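Local coordinates for MTH396 protein (Methanothermobacter thermautotrophicus, PDB 1NXH) that is of unknown function but forms an all-helical, disulfide-linked homodimer of the DUF1959 (EhaM) family, at residues R58-S61 and A62-R65; G106-Y109 and S110-L113. All coordinates share one frame; numbering follows the deposited sequence.

Overall arrangement
Both contacts are local ones, each between neighbouring segments of one continuous run of chain, in a protein built of helices and loops, with no strands. Contact 1 comes first and makes the corner between helix 49-60 and helix 63-74; contact 2 follows much later, where the chain leaves helix 89-104 and enters helix 109-124. Their centres are about 17 Å apart, their nearest atoms about 5 Å, and they do not touch. Helices 63-74 and 89-104 tie them together, since side chains of both contacts pack on helix 89-104 and contact 2 also leans on helix 63-74. Contact 1 faces the second subunit of the dimer, whereas contact 2 belongs to the fold of a single subunit.

Contact 1: residues R58-S61 and A62-R65; sequences RFES and ARPR
Arg63 reaches back along the chain toward Glu60 and Phe59, three and four residues earlier. Its CB lies 3.7 Å from Phe59 O and equally near Glu60 O, resting against the backbone carbonyls of the last turn. From there CG stands anti to the backbone N (chi1 167°), and the chain bends at chi2 (94°). The bend brings Arg63 CD obliquely to the Phe59 ring, 4.3 Å from Phe59 CE2. Farther out, Arg63 NH1 is 4.4 Å from Glu60 OE2, which lies near the guanidinium plane at its edge; the charges are opposite, but the gap is too wide for a salt bridge. This is a tight corner between two consecutive helices, 49-60 and 63-74. Phe59 O holds it by taking two backbone bonds: Ala62 N at 3.2 Å, and Arg63 N at 3.0 Å, a weak bond bent to 134°. Ser61 turns its OG back to Arg58 O, 3.0 Å away, adding a side-chain bond within the same corner. Beyond Arg63, the Pro64 ring sets its CD 3.6 Å from Glu60 O. Much of this corner faces the second subunit, where Trp79 stacks on the Phe59 ring and also packs against Arg63, and the Val83 carbonyl oxygen receives a hydrogen bond from Arg58 NH2.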
loop_
_atom_site.group_PDB
_atom_site.type_symbol
_atom_site.label_atom_id
_atom_site.label_comp_id
_atom_site.label_asym_id
_atom_site.label_seq_id
_atom_site.Cartn_x
_atom_site.Cartn_y
_atom_site.Cartn_z
ATOM N N ARG A 58 -15.806 13.838 -4.251
ATOM C CA ARG A 58 -14.790 13.151 -5.030
ATOM C C ARG A 58 -14.043 12.200 -4.136
ATOM O O ARG A 58 -13.639 11.114 -4.551
ATOM C CB ARG A 58 -13.820 14.156 -5.630
ATOM C CG ARG A 58 -13.054 13.603 -6.787
ATOM C CD ARG A 58 -12.377 14.714 -7.520
ATOM N NE ARG A 58 -11.135 15.121 -6.874
ATOM C CZ ARG A 58 -10.781 16.388 -6.663
ATOM N NH1 ARG A 58 -11.585 17.382 -7.038
ATOM N NH2 ARG A 58 -9.607 16.669 -6.103
ATOM N N PHE A 59 -13.875 12.619 -2.892
ATOM C CA PHE A 59 -13.174 11.818 -1.902
ATOM C C PHE A 59 -13.984 10.584 -1.508
ATOM O O PHE A 59 -13.436 9.495 -1.370
ATOM C CB PHE A 59 -12.900 12.661 -0.668
ATOM C CG PHE A 59 -12.113 11.947 0.380
ATOM C CD1 PHE A 59 -10.771 12.248 0.581
ATOM C CD2 PHE A 59 -12.713 10.970 1.181
ATOM C CE1 PHE A 59 -10.033 11.586 1.570
ATOM C CE2 PHE A 59 -11.980 10.294 2.182
ATOM C CZ PHE A 59 -10.640 10.605 2.374
ATOM N N GLU A 60 -15.289 10.759 -1.323
ATOM C CA GLU A 60 -16.142 9.644 -0.947
ATOM C C GLU A 60 -16.237 8.594 -2.032
ATOM O O GLU A 60 -16.370 7.406 -1.735
ATOM C CB GLU A 60 -17.550 10.129 -0.597
ATOM C CG GLU A 60 -17.675 10.650 0.817
ATOM C CD GLU A 60 -16.855 9.824 1.811
ATOM O OE1 GLU A 60 -15.629 10.070 1.916
ATOM O OE2 GLU A 60 -17.424 8.923 2.478
ATOM N N SER A 61 -16.156 9.023 -3.288
ATOM C CA SER A 61 -16.268 8.078 -4.395
ATOM C C SER A 61 -14.984 7.332 -4.695
ATOM O O SER A 61 -14.966 6.446 -5.538
ATOM C CB SER A 61 -16.749 8.782 -5.664
ATOM O OG SER A 61 -15.756 9.661 -6.154
ATOM N N ALA A 62 -13.908 7.681 -4.007
ATOM C CA ALA A 62 -12.642 7.004 -4.248
ATOM C C ALA A 62 -12.190 6.255 -3.014
ATOM O O ALA A 62 -11.318 5.389 -3.086
ATOM C CB ALA A 62 -11.587 7.999 -4.658
ATOM N N ARG A 63 -12.783 6.604 -1.878
ATOM C CA ARG A 63 -12.458 5.954 -0.620
ATOM C C ARG A 63 -12.340 4.443 -0.835
ATOM O O ARG A 63 -11.377 3.829 -0.388
ATOM C CB ARG A 63 -13.543 6.290 0.423
ATOM C CG ARG A 63 -13.536 5.457 1.708
ATOM C CD ARG A 63 -12.749 6.094 2.864
ATOM N NE ARG A 63 -12.853 5.273 4.073
ATOM C CZ ARG A 63 -13.946 5.196 4.837
ATOM N NH1 ARG A 63 -15.037 5.908 4.531
ATOM N NH2 ARG A 63 -13.969 4.371 5.888
ATOM N N PRO A 64 -13.304 3.829 -1.556
ATOM C CA PRO A 64 -13.267 2.380 -1.802
ATOM C C PRO A 64 -12.049 1.930 -2.604
ATOM O O PRO A 64 -11.278 1.059 -2.188
ATOM C CB PRO A 64 -14.579 2.128 -2.544
ATOM C CG PRO A 64 -14.802 3.408 -3.282
ATOM C CD PRO A 64 -14.469 4.433 -2.230
ATOM N N ARG A 65 -11.899 2.540 -3.771
ATOM C CA ARG A 65 -10.786 2.272 -4.676
ATOM C C ARG A 65 -9.448 2.377 -3.938
ATOM O O ARG A 65 -8.585 1.518 -4.071
ATOM C CB ARG A 65 -10.851 3.284 -5.823
ATOM C CG ARG A 65 -9.663 3.311 -6.738
ATOM C CD ARG A 65 -9.989 4.167 -7.956
ATOM N NE ARG A 65 -9.986 5.608 -7.707
ATOM C CZ ARG A 65 -8.893 6.295 -7.373
ATOM N NH1 ARG A 65 -7.718 5.675 -7.237
ATOM N NH2 ARG A 65 -8.960 7.607 -7.195
#

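Contact 2: residues G106-Y109 and S110-L113; sequences GREY and SEAL
Tyr109 and Leu113 meet one turn apart, their side chains crossing at a slant. Leu113 CB sits over one face of the phenol ring, offset toward its rim, while Leu113 CD1 comes to 3.8 Å from Tyr109 CE2. Tyr109 carries its CG anti to its own backbone N (chi1 -173°), which sends the ring across the leucine. On another side of the turn, Arg107 crosses Glu111 at about a right angle: Glu111 OE1 hangs 3.8 Å above the centre of the guanidinium, so any attraction is probably one of charge alone, since no N-H points at the oxygen. Arg107 CD packs 3.7 Å from Ala112 CB. These side chains flank the start of helix 109-124, with Glu108 as its N-cap residue; shortly before it, Gly106 is the C-prime residue of the Schellman motif that ends helix 89-104. The first turn is fixed by backbone bonds from Ala112 N to Glu108 O and from Leu113 N to Tyr109 O. Farther out, the Tyr109 hydroxyl is hydrogen-bonded to Asp74 OD1 of helix 63-74, and the tyrosine side chain also packs on Lys70 and Leu71 of that helix, while Ala112 rests on Ile99 of helix 89-104.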
loop_
_atom_site.group_PDB
_atom_site.type_symbol
_atom_site.label_atom_id
_atom_site.label_comp_id
_atom_site.label_asym_id
_atom_site.label_seq_id
_atom_site.Cartn_x
_atom_site.Cartn_y
_atom_site.Cartn_z
ATOM N N GLY A 106 -17.227 1.165 8.615
ATOM C CA GLY A 106 -16.729 1.618 9.905
ATOM C C GLY A 106 -15.591 0.817 10.510
ATOM O O GLY A 106 -14.890 1.307 11.406
ATOM N N ARG A 107 -15.403 -0.409 10.030
ATOM C CA ARG A 107 -14.352 -1.269 10.550
ATOM C C ARG A 107 -13.014 -0.538 10.513
ATOM O O ARG A 107 -12.685 0.109 9.522
ATOM C CB ARG A 107 -14.278 -2.550 9.716
ATOM C CG ARG A 107 -13.998 -3.812 10.517
ATOM C CD ARG A 107 -12.712 -3.701 11.315
ATOM N NE ARG A 107 -12.456 -4.907 12.098
ATOM C CZ ARG A 107 -13.257 -5.366 13.054
ATOM N NH1 ARG A 107 -14.378 -4.720 13.360
ATOM N NH2 ARG A 107 -12.941 -6.479 13.701
ATOM N N GLU A 108 -12.257 -0.619 11.603
ATOM C CA GLU A 108 -10.950 0.022 11.668
ATOM C C GLU A 108 -9.997 -0.691 10.708
ATOM O O GLU A 108 -9.752 -1.890 10.859
ATOM C CB GLU A 108 -10.387 -0.085 13.080
ATOM C CG GLU A 108 -8.973 0.436 13.215
ATOM C CD GLU A 108 -8.943 1.901 13.549
ATOM O OE1 GLU A 108 -9.624 2.680 12.851
ATOM O OE2 GLU A 108 -8.243 2.274 14.512
ATOM N N TYR A 109 -9.440 0.033 9.739
ATOM C CA TYR A 109 -8.530 -0.598 8.779
ATOM C C TYR A 109 -7.648 -1.609 9.482
ATOM O O TYR A 109 -7.665 -2.795 9.166
ATOM C CB TYR A 109 -7.613 0.423 8.089
ATOM C CG TYR A 109 -6.790 -0.218 6.986
ATOM C CD1 TYR A 109 -7.424 -0.810 5.898
ATOM C CD2 TYR A 109 -5.394 -0.311 7.065
ATOM C CE1 TYR A 109 -6.708 -1.486 4.924
ATOM C CE2 TYR A 109 -4.661 -0.993 6.081
ATOM C CZ TYR A 109 -5.335 -1.585 5.015
ATOM O OH TYR A 109 -4.685 -2.334 4.052
ATOM N N SER A 110 -6.875 -1.103 10.433
ATOM C CA SER A 110 -5.969 -1.908 11.213
ATOM C C SER A 110 -6.643 -3.230 11.490
ATOM O O SER A 110 -6.231 -4.278 10.988
ATOM C CB SER A 110 -5.682 -1.207 12.528
ATOM O OG SER A 110 -6.057 0.155 12.443
ATOM N N GLU A 111 -7.698 -3.177 12.287
ATOM C CA GLU A 111 -8.414 -4.385 12.639
ATOM C C GLU A 111 -8.874 -5.155 11.409
ATOM O O GLU A 111 -8.695 -6.365 11.344
ATOM C CB GLU A 111 -9.600 -4.032 13.528
ATOM C CG GLU A 111 -9.182 -3.343 14.824
ATOM C CD GLU A 111 -10.346 -2.680 15.540
ATOM O OE1 GLU A 111 -11.393 -3.343 15.696
ATOM O OE2 GLU A 111 -10.211 -1.502 15.949
ATOM N N ALA A 112 -9.443 -4.455 10.428
ATOM C CA ALA A 112 -9.937 -5.093 9.204
ATOM C C ALA A 112 -8.855 -5.854 8.427
ATOM O O ALA A 112 -9.101 -6.944 7.901
ATOM C CB ALA A 112 -10.586 -4.049 8.304
ATOM N N LEU A 113 -7.660 -5.280 8.350
ATOM C CA LEU A 113 -6.558 -5.912 7.637
ATOM C C LEU A 113 -6.220 -7.257 8.287
ATOM O O LEU A 113 -5.929 -8.240 7.598
ATOM C CB LEU A 113 -5.325 -5.000 7.663
ATOM C CG LEU A 113 -4.325 -5.143 6.512
ATOM C CD1 LEU A 113 -3.097 -4.344 6.820
ATOM C CD2 LEU A 113 -3.932 -6.597 6.304
#